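Local coordinates for protein Alpha/beta hydrolase (Paenibacillus sp. VTT E-133280, PDB 6TJ2) that probably hydrolyses esters such as methyl salicylate, as an extracellular bacterial relative of tobacco salicylic acid binding protein 2, at residues P180-D184 with T185-T189; S250-G253 with V254-F257. All blocks are in the same frame, centred on the assembly; numbering follows the deposited sequence.

Contact 1: residues P180-D184 with T185-T189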
loop_
_atom_site.group_PDB
_atom_site.type_symbol
_atom_site.label_atom_id
_atom_site.label_comp_id
_atom_site.label_asym_id
_atom_site.label_seq_id
_atom_site.Cartn_x
_atom_site.Cartn_y
_atom_site.Cartn_z
ATOM N N PRO A 180 -19.340 16.944 4.121
ATOM C CA PRO A 180 -18.340 16.816 3.045
ATOM C C PRO A 180 -17.132 16.002 3.519
ATOM O O PRO A 180 -16.614 15.122 2.787
ATOM C CB PRO A 180 -18.005 18.269 2.694
ATOM C CG PRO A 180 -19.295 19.029 3.035
ATOM C CD PRO A 180 -19.697 18.357 4.332
ATOM N N LEU A 181 -16.633 16.222 4.715
ATOM C CA LEU A 181 -15.539 15.462 5.346
ATOM C C LEU A 181 -15.963 14.015 5.454
ATOM O O LEU A 181 -15.188 13.100 5.045
ATOM C CB LEU A 181 -15.194 16.019 6.727
ATOM C CG LEU A 181 -14.079 15.283 7.444
ATOM C CD1 LEU A 181 -12.727 15.433 6.768
ATOM C CD2 LEU A 181 -14.009 15.684 8.905
ATOM N N PHE A 182 -17.115 13.713 5.973
ATOM C CA PHE A 182 -17.602 12.359 6.095
ATOM C C PHE A 182 -17.670 11.672 4.741
ATOM O O PHE A 182 -17.154 10.521 4.576
ATOM C CB PHE A 182 -18.961 12.371 6.806
ATOM C CG PHE A 182 -19.578 11.011 6.973
ATOM C CD1 PHE A 182 -19.273 10.212 8.058
ATOM C CD2 PHE A 182 -20.500 10.520 6.065
ATOM C CE1 PHE A 182 -19.877 8.976 8.242
ATOM C CE2 PHE A 182 -21.083 9.277 6.243
ATOM C CZ PHE A 182 -20.747 8.502 7.317
ATOM N N ARG A 183 -18.288 12.345 3.778
ATOM C CA ARG A 183 -18.550 11.737 2.453
ATOM C C ARG A 183 -17.222 11.351 1.812
ATOM O O ARG A 183 -17.135 10.303 1.156
ATOM C CB ARG A 183 -19.396 12.705 1.621
ATOM C CG ARG A 183 -19.968 12.048 0.354
ATOM C CD ARG A 183 -18.996 12.168 -0.806
ATOM N NE ARG A 183 -19.483 11.433 -1.962
ATOM C CZ ARG A 183 -19.340 10.134 -2.173
ATOM N NH1 ARG A 183 -18.743 9.340 -1.306
ATOM N NH2 ARG A 183 -19.833 9.576 -3.254
ATOM N N ASP A 184 -16.270 12.253 1.860
ATOM C CA ASP A 184 -15.006 12.090 1.119
ATOM C C ASP A 184 -13.926 11.349 1.911
ATOM O O ASP A 184 -12.991 10.896 1.242
ATOM C CB ASP A 184 -14.529 13.405 0.497
ATOM C CG ASP A 184 -15.266 13.765 -0.789
ATOM O OD1 ASP A 184 -15.900 12.921 -1.385
ATOM O OD2 ASP A 184 -15.028 14.916 -1.210
ATOM N N THR A 185 -14.024 11.191 3.223
ATOM C CA THR A 185 -12.939 10.535 3.978
ATOM C C THR A 185 -13.397 9.409 4.861
ATOM O O THR A 185 -12.508 8.632 5.265
ATOM C CB THR A 185 -12.087 11.513 4.787
ATOM O OG1 THR A 185 -12.798 11.979 5.930
ATOM C CG2 THR A 185 -11.626 12.670 3.935
ATOM N N PHE A 186 -14.682 9.235 5.158
ATOM C CA PHE A 186 -15.191 8.089 5.930
ATOM C C PHE A 186 -15.862 7.062 5.028
ATOM O O PHE A 186 -15.835 5.866 5.292
ATOM C CB PHE A 186 -16.157 8.552 7.027
ATOM C CG PHE A 186 -15.479 9.139 8.238
ATOM C CD1 PHE A 186 -15.720 8.568 9.476
ATOM C CD2 PHE A 186 -14.661 10.248 8.198
ATOM C CE1 PHE A 186 -15.120 9.066 10.627
ATOM C CE2 PHE A 186 -14.089 10.767 9.357
ATOM C CZ PHE A 186 -14.313 10.139 10.567
ATOM N N VAL A 187 -16.572 7.567 4.007
ATOM C CA VAL A 187 -17.313 6.703 3.054
ATOM C C VAL A 187 -16.912 7.036 1.605
ATOM O O VAL A 187 -17.749 7.110 0.678
ATOM C CB VAL A 187 -18.831 6.794 3.304
ATOM C CG1 VAL A 187 -19.198 6.198 4.652
ATOM C CG2 VAL A 187 -19.382 8.191 3.202
ATOM N N ASN A 188 -15.632 7.283 1.376
ATOM C CA ASN A 188 -15.101 7.662 0.060
ATOM C C ASN A 188 -15.454 6.657 -1.020
ATOM O O ASN A 188 -15.625 7.134 -2.181
ATOM C CB ASN A 188 -13.572 7.858 0.149
ATOM C CG ASN A 188 -12.804 6.897 1.027
ATOM O OD1 ASN A 188 -13.142 6.721 2.187
ATOM N ND2 ASN A 188 -11.739 6.323 0.477
ATOM N N THR A 189 -15.684 5.393 -0.751
ATOM C CA THR A 189 -16.004 4.404 -1.824
ATOM C C THR A 189 -17.515 4.269 -2.013
ATOM O O THR A 189 -17.911 3.535 -2.927
ATOM C CB THR A 189 -15.360 3.043 -1.538
ATOM O OG1 THR A 189 -15.991 2.448 -0.405
ATOM C CG2 THR A 189 -13.884 3.161 -1.278
#

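Contact 2: residues S250-G253 with V254-F257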
loop_
_atom_site.group_PDB
_atom_site.type_symbol
_atom_site.label_atom_id
_atom_site.label_comp_id
_atom_site.label_asym_id
_atom_site.label_seq_id
_atom_site.Cartn_x
_atom_site.Cartn_y
_atom_site.Cartn_z
ATOM N N SER A 250 1.638 -0.484 13.822
ATOM C CA SER A 250 2.997 -0.710 14.376
ATOM C C SER A 250 2.996 -0.536 15.880
ATOM O O SER A 250 3.935 -1.081 16.551
ATOM C CB SER A 250 4.001 0.202 13.733
ATOM O OG SER A 250 3.816 1.537 14.155
ATOM N N HIS A 251 2.072 0.188 16.492
ATOM C CA HIS A 251 2.043 0.354 17.956
ATOM C C HIS A 251 1.820 -0.977 18.637
ATOM O O HIS A 251 2.188 -1.093 19.839
ATOM C CB HIS A 251 0.933 1.317 18.378
ATOM C CG HIS A 251 1.100 2.710 17.916
ATOM N ND1 HIS A 251 0.177 3.663 18.189
ATOM C CD2 HIS A 251 2.112 3.328 17.240
ATOM C CE1 HIS A 251 0.613 4.833 17.700
ATOM N NE2 HIS A 251 1.809 4.636 17.084
ATOM N N LEU A 252 1.292 -2.003 17.969
ATOM C CA LEU A 252 0.991 -3.325 18.577
ATOM C C LEU A 252 2.243 -4.152 18.810
ATOM O O LEU A 252 2.133 -5.110 19.625
ATOM C CB LEU A 252 0.007 -4.078 17.682
ATOM C CG LEU A 252 -1.357 -3.386 17.511
ATOM C CD1 LEU A 252 -2.238 -4.314 16.713
ATOM C CD2 LEU A 252 -1.967 -3.004 18.874
ATOM N N GLY A 253 3.336 -3.840 18.139
ATOM C CA GLY A 253 4.537 -4.684 18.210
ATOM C C GLY A 253 4.366 -5.841 17.233
ATOM O O GLY A 253 4.246 -5.607 16.024
ATOM N N VAL A 254 4.357 -7.063 17.725
ATOM C CA VAL A 254 4.157 -8.268 16.901
ATOM C C VAL A 254 2.646 -8.475 16.780
ATOM O O VAL A 254 1.958 -8.496 17.807
ATOM C CB VAL A 254 4.887 -9.487 17.469
ATOM C CG1 VAL A 254 4.530 -10.763 16.708
ATOM C CG2 VAL A 254 6.396 -9.271 17.460
ATOM N N PHE A 255 2.175 -8.610 15.564
ATOM C CA PHE A 255 0.733 -8.840 15.324
ATOM C C PHE A 255 0.561 -9.538 13.993
ATOM O O PHE A 255 1.461 -9.514 13.117
ATOM C CB PHE A 255 -0.049 -7.508 15.379
ATOM C CG PHE A 255 0.325 -6.569 14.271
ATOM C CD1 PHE A 255 -0.392 -6.540 13.107
ATOM C CD2 PHE A 255 1.416 -5.740 14.358
ATOM C CE1 PHE A 255 -0.025 -5.715 12.055
ATOM C CE2 PHE A 255 1.749 -4.874 13.334
ATOM C CZ PHE A 255 1.024 -4.838 12.186
ATOM N N ARG A 256 -0.615 -10.079 13.777
ATOM C CA ARG A 256 -1.002 -10.672 12.495
ATOM C C ARG A 256 -1.700 -9.649 11.626
ATOM O O ARG A 256 -2.755 -9.114 12.004
ATOM C CB ARG A 256 -1.951 -11.855 12.677
ATOM C CG ARG A 256 -2.302 -12.584 11.380
ATOM C CD ARG A 256 -3.525 -13.497 11.508
ATOM N NE ARG A 256 -3.227 -14.499 12.503
ATOM C CZ ARG A 256 -4.165 -15.261 13.083
ATOM N NH1 ARG A 256 -5.410 -15.197 12.663
ATOM N NH2 ARG A 256 -3.824 -16.050 14.070
ATOM N N PHE A 257 -1.083 -9.316 10.512
ATOM C CA PHE A 257 -1.627 -8.365 9.552
ATOM C C PHE A 257 -2.516 -9.063 8.550
ATOM O O PHE A 257 -2.072 -10.016 7.883
ATOM C CB PHE A 257 -0.486 -7.659 8.809
ATOM C CG PHE A 257 -0.948 -6.655 7.779
ATOM C CD1 PHE A 257 -1.677 -5.521 8.165
ATOM C CD2 PHE A 257 -0.562 -6.748 6.444
ATOM C CE1 PHE A 257 -2.119 -4.618 7.219
ATOM C CE2 PHE A 257 -0.977 -5.832 5.506
ATOM C CZ PHE A 257 -1.754 -4.731 5.891
HETATM O O HOH W 1 4.325 -7.785 13.407
#

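Contact 1: residues P180-D184 with T185-T189
Phe182 holds its CG anti to the backbone N (chi1 179°), while Phe186, one turn on, sets its own CG beside the backbone N (chi1 -78°). These torsions bring the two side chains across each other at about a right angle. The contact joins the last turn of helix 179-185 to the chain just after it, in the cap region that alpha/beta hydrolases of this kind insert between strands of the core sheet. The two rings lie nearly parallel but are slid apart, with centroids 5.7 Å from each other, so they barely overlap. The touching is done instead by Phe182 CD1, which rests 3.7 Å from Phe186 CB. Farther along the ring, Phe182 CE2 comes within 3.6 Å of Val187 CG2. Tyr199 and Phe198 of helix 192-200 also pack on Phe182. With an alanine in its place, Phe186 CB and the Val187 methyls would probably lose the ring they rest against, leaving a gap beside them. The Phe186 ring also meets His264, which probably belongs to a Ser-His-Asp catalytic triad.

Two backbone N-H groups meet at Phe182 O: Phe186 N at 2.8 Å and Val187 N at 3.1 Å. The second bond spans five residues, one more than in a regular helix. Side chains of this helix end also face a second subunit, where Asp184 forms salt bridges with Arg256 and Arg136 of that chain. Arg183 NH2 bonds to Ala190 O, which ties the helix to the loop that follows. One residue earlier, Leu181 O is gripped from opposite faces of its carbonyl plane, by Thr185 N at 2.9 Å and by Thr185 OG1 at 2.8 Å.

Contact 2: residues S250-G253 with V254-F257
Leu252 and Phe255 cross at about a right angle, and their side chains form the apolar part of this contact. Phe255 CG stands between its backbone N and carbonyl carbon (chi1 66°), which turns the ring back toward the preceding turn. Leu252 CB then lies 4.0 Å from Phe255 CD2. Leu252 CD1 reaches Phe255 CB at 4.1 Å, so the leucine lies along the base of the ring rather than at its far end. Tyr228 of strand 226-231 touches both side chains.

The same ring has a polar neighbour. Gly253 O sits at its edge, near the ring plane, 3.3 Å from Phe255 CD2. This oxygen also takes a weak hydrogen bond from a water at 3.4 Å. The water in turn accepts a hydrogen bond from Phe255 N at 3.2 Å, and so links the backbone on both sides of Val254.

Ahead of the ring, Ser250 to Gly253 form a type I beta turn, closed by Gly253 N bonding to Ser250 O at 3.2 Å. Gly253 has a positive phi of 82°, which glycine adopts readily. There the chain leaves its helical path. The arrangement is a helix-to-strand connection within a beta-alpha-beta crossover of the alpha/beta hydrolase fold, leading from helix 244-250 into strand 256-260 at the edge of the parallel sheet.

Contact 1 comes first along the chain, and contact 2 follows strand 226-231, at the end of helix 244-250. Within one subunit they do not touch: their centres lie 27 Å apart and their nearest atoms about 16 Å apart. Contact 1 lies in the cap, on helix 179-185 and the loop after it, and contact 2 at the edge of the core parallel sheet. They share no helix or strand. The assembly of three chains brings copies of them together. Several residues of contact 1 meet contact 2 of another subunit: Leu181 packs on Val254, Thr185 on Phe255, and Asn188 bonds to Phe257 of that subunit. Cap and sheet edge thus form part of a subunit interface.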